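Local coordinates for phosphogluconate dehydrogenase NAD-binding putative C-terminal domain-containing protein (Sinorhizobium meliloti, PDB 4EZB) that is of unknown function but may be an oxidoreductase, with a domain consistent with a Rossmann-type fold and a helical C-terminal region, at residues Arg165-Val170 with Leu181-Glu186. Numbering follows the deposited sequence.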
loop_
_atom_site.group_PDB
_atom_site.type_symbol
_atom_site.label_atom_id
_atom_site.label_comp_id
_atom_site.label_asym_id
_atom_site.label_seq_id
_atom_site.Cartn_x
_atom_site.Cartn_y
_atom_site.Cartn_z
ATOM N N ARG A 165 -13.108 -9.675 -28.974
ATOM C CA ARG A 165 -14.358 -9.635 -29.726
ATOM C C ARG A 165 -15.254 -10.808 -29.292
ATOM O O ARG A 165 -16.396 -10.597 -28.881
ATOM C CB ARG A 165 -14.077 -9.674 -31.237
ATOM C CG ARG A 165 -14.928 -8.742 -32.084
ATOM C CD ARG A 165 -14.966 -9.146 -33.561
ATOM N NE ARG A 165 -13.643 -9.192 -34.204
ATOM C CZ ARG A 165 -13.212 -8.349 -35.148
ATOM N NH1 ARG A 165 -11.989 -8.492 -35.658
ATOM N NH2 ARG A 165 -13.989 -7.365 -35.589
ATOM N N ARG A 166 -14.698 -12.026 -29.295
ATOM C CA ARG A 166 -15.475 -13.249 -29.027
ATOM C C ARG A 166 -15.388 -13.819 -27.607
ATOM O O ARG A 166 -15.823 -14.943 -27.352
ATOM C CB ARG A 166 -15.165 -14.313 -30.089
ATOM C CG ARG A 166 -15.508 -13.812 -31.495
ATOM C CD ARG A 166 -15.061 -14.763 -32.597
ATOM N NE ARG A 166 -15.864 -15.978 -32.622
ATOM C CZ ARG A 166 -15.635 -17.030 -33.411
ATOM N NH1 ARG A 166 -14.618 -17.035 -34.279
ATOM N NH2 ARG A 166 -16.424 -18.091 -33.314
ATOM N N ALA A 167 -14.872 -13.029 -26.678
ATOM C CA ALA A 167 -14.764 -13.454 -25.275
ATOM C C ALA A 167 -16.102 -13.872 -24.652
ATOM O O ALA A 167 -16.172 -14.888 -23.965
ATOM C CB ALA A 167 -14.118 -12.357 -24.432
ATOM N N VAL A 168 -17.160 -13.094 -24.878
ATOM C CA VAL A 168 -18.479 -13.440 -24.306
ATOM C C VAL A 168 -18.877 -14.790 -24.884
ATOM O O VAL A 168 -19.195 -15.713 -24.141
ATOM C CB VAL A 168 -19.541 -12.360 -24.604
ATOM C CG1 VAL A 168 -20.955 -12.878 -24.384
ATOM C CG2 VAL A 168 -19.250 -11.118 -23.772
ATOM N N GLU A 169 -18.791 -14.895 -26.214
ATOM C CA GLU A 169 -19.089 -16.114 -26.937
ATOM C C GLU A 169 -18.325 -17.347 -26.460
ATOM O O GLU A 169 -18.944 -18.386 -26.247
ATOM C CB GLU A 169 -18.918 -15.905 -28.447
ATOM C CG GLU A 169 -19.025 -17.188 -29.244
ATOM C CD GLU A 169 -18.471 -17.054 -30.638
ATOM O OE1 GLU A 169 -18.311 -15.913 -31.145
ATOM O OE2 GLU A 169 -18.186 -18.108 -31.229
ATOM N N VAL A 170 -16.997 -17.253 -26.289
ATOM C CA VAL A 170 -16.244 -18.417 -25.808
ATOM C C VAL A 170 -16.514 -18.730 -24.343
ATOM O O VAL A 170 -16.632 -19.885 -23.990
ATOM C CB VAL A 170 -14.707 -18.402 -26.113
ATOM C CG1 VAL A 170 -14.456 -18.073 -27.559
ATOM C CG2 VAL A 170 -13.914 -17.462 -25.209
ATOM N N LEU A 181 -15.204 -19.518 -16.934
ATOM C CA LEU A 181 -14.687 -18.323 -17.589
ATOM C C LEU A 181 -15.556 -17.108 -17.339
ATOM O O LEU A 181 -16.781 -17.210 -17.346
ATOM C CB LEU A 181 -14.649 -18.554 -19.094
ATOM C CG LEU A 181 -13.472 -19.246 -19.751
ATOM C CD1 LEU A 181 -13.399 -20.744 -19.442
ATOM C CD2 LEU A 181 -13.590 -19.012 -21.255
ATOM N N GLU A 182 -14.938 -15.951 -17.125
ATOM C CA GLU A 182 -15.687 -14.697 -17.270
ATOM C C GLU A 182 -15.099 -13.699 -18.264
ATOM O O GLU A 182 -13.904 -13.439 -18.282
ATOM C CB GLU A 182 -16.039 -14.040 -15.936
ATOM C CG GLU A 182 -14.933 -13.982 -14.917
ATOM C CD GLU A 182 -15.390 -13.271 -13.660
ATOM O OE1 GLU A 182 -15.808 -12.093 -13.759
ATOM O OE2 GLU A 182 -15.339 -13.896 -12.577
ATOM N N ALA A 183 -15.962 -13.190 -19.123
ATOM C CA ALA A 183 -15.566 -12.190 -20.096
ATOM C C ALA A 183 -15.459 -10.857 -19.377
ATOM O O ALA A 183 -16.381 -10.437 -18.695
ATOM C CB ALA A 183 -16.573 -12.115 -21.237
ATOM N N VAL A 184 -14.311 -10.198 -19.495
ATOM C CA VAL A 184 -14.093 -8.978 -18.725
ATOM C C VAL A 184 -13.970 -7.741 -19.608
ATOM O O VAL A 184 -13.875 -6.613 -19.101
ATOM C CB VAL A 184 -12.898 -9.112 -17.770
ATOM C CG1 VAL A 184 -13.159 -10.226 -16.774
ATOM C CG2 VAL A 184 -11.620 -9.413 -18.554
ATOM N N GLY A 185 -13.999 -7.951 -20.925
ATOM C CA GLY A 185 -13.890 -6.850 -21.876
ATOM C C GLY A 185 -13.803 -7.337 -23.305
ATOM O O GLY A 185 -13.596 -8.523 -23.553
ATOM N N GLU A 186 -13.969 -6.413 -24.243
ATOM C CA GLU A 186 -13.958 -6.741 -25.652
ATOM C C GLU A 186 -12.575 -6.522 -26.244
ATOM O O GLU A 186 -12.303 -6.870 -27.396
ATOM C CB GLU A 186 -15.017 -5.925 -26.395
ATOM C CG GLU A 186 -16.433 -6.240 -25.937
ATOM C CD GLU A 186 -17.476 -5.317 -26.555
ATOM O OE1 GLU A 186 -17.260 -4.822 -27.690
ATOM O OE2 GLU A 186 -18.523 -5.089 -25.904
#
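While Ala167 and Val168 lean on Ala183, the shortest polar bond lies on another side of the helix start: Arg166 NH2 reaches Glu169 OE2 at 2.7 Å, nearly straight at 166° and on the syn side of the carboxylate. Arg166 NE takes the other oxygen, Glu169 OE1, at 2.9 Å, coming in from above the carboxylate plane. The guanidinium thus grips side-on, both acceptors close to its own plane, and NH1 is left to bond Ser141 OG and Glu114 O. Arg166 is also the N-cap residue, its O receiving Val170 N in the first turn of helix 167-175.

Across to strand 180-185 the side-chain contacts are apolar, and no hydrogen bond joins the two segments. Ala183 CB sits against the first turn and meets Ala167 CB at 4.0 Å. Val168 CG2 comes within 3.8 Å of Ala183 CB. That valine holds CG1 anti to its backbone N (chi1 163°), which leaves CG2 beside the N, and Ala183 CB touches this pair together, 3.8 Å from Val168 N. Further along the helix, Leu181 CD2 lies 4.3 Å from Val170 CG2, and the leucine side chain also packs on Ala171, Leu174 and Val162. At the other end, Ala167 CB lies 4.0 Å from Gly185 O.

These residues belong to a beta-alpha-beta crossover, in which helix 167-175 links the parallel neighbours 159-163 and 180-185; the latter is the outermost strand of this chain's sheet on that side. Between the two segments, then, contact is by close packing around methyl groups, while directional bonds act at either end of the helix: Arg166 fixes its start, and at its close Asn175 OD1 accepts Leu181 N of the strand.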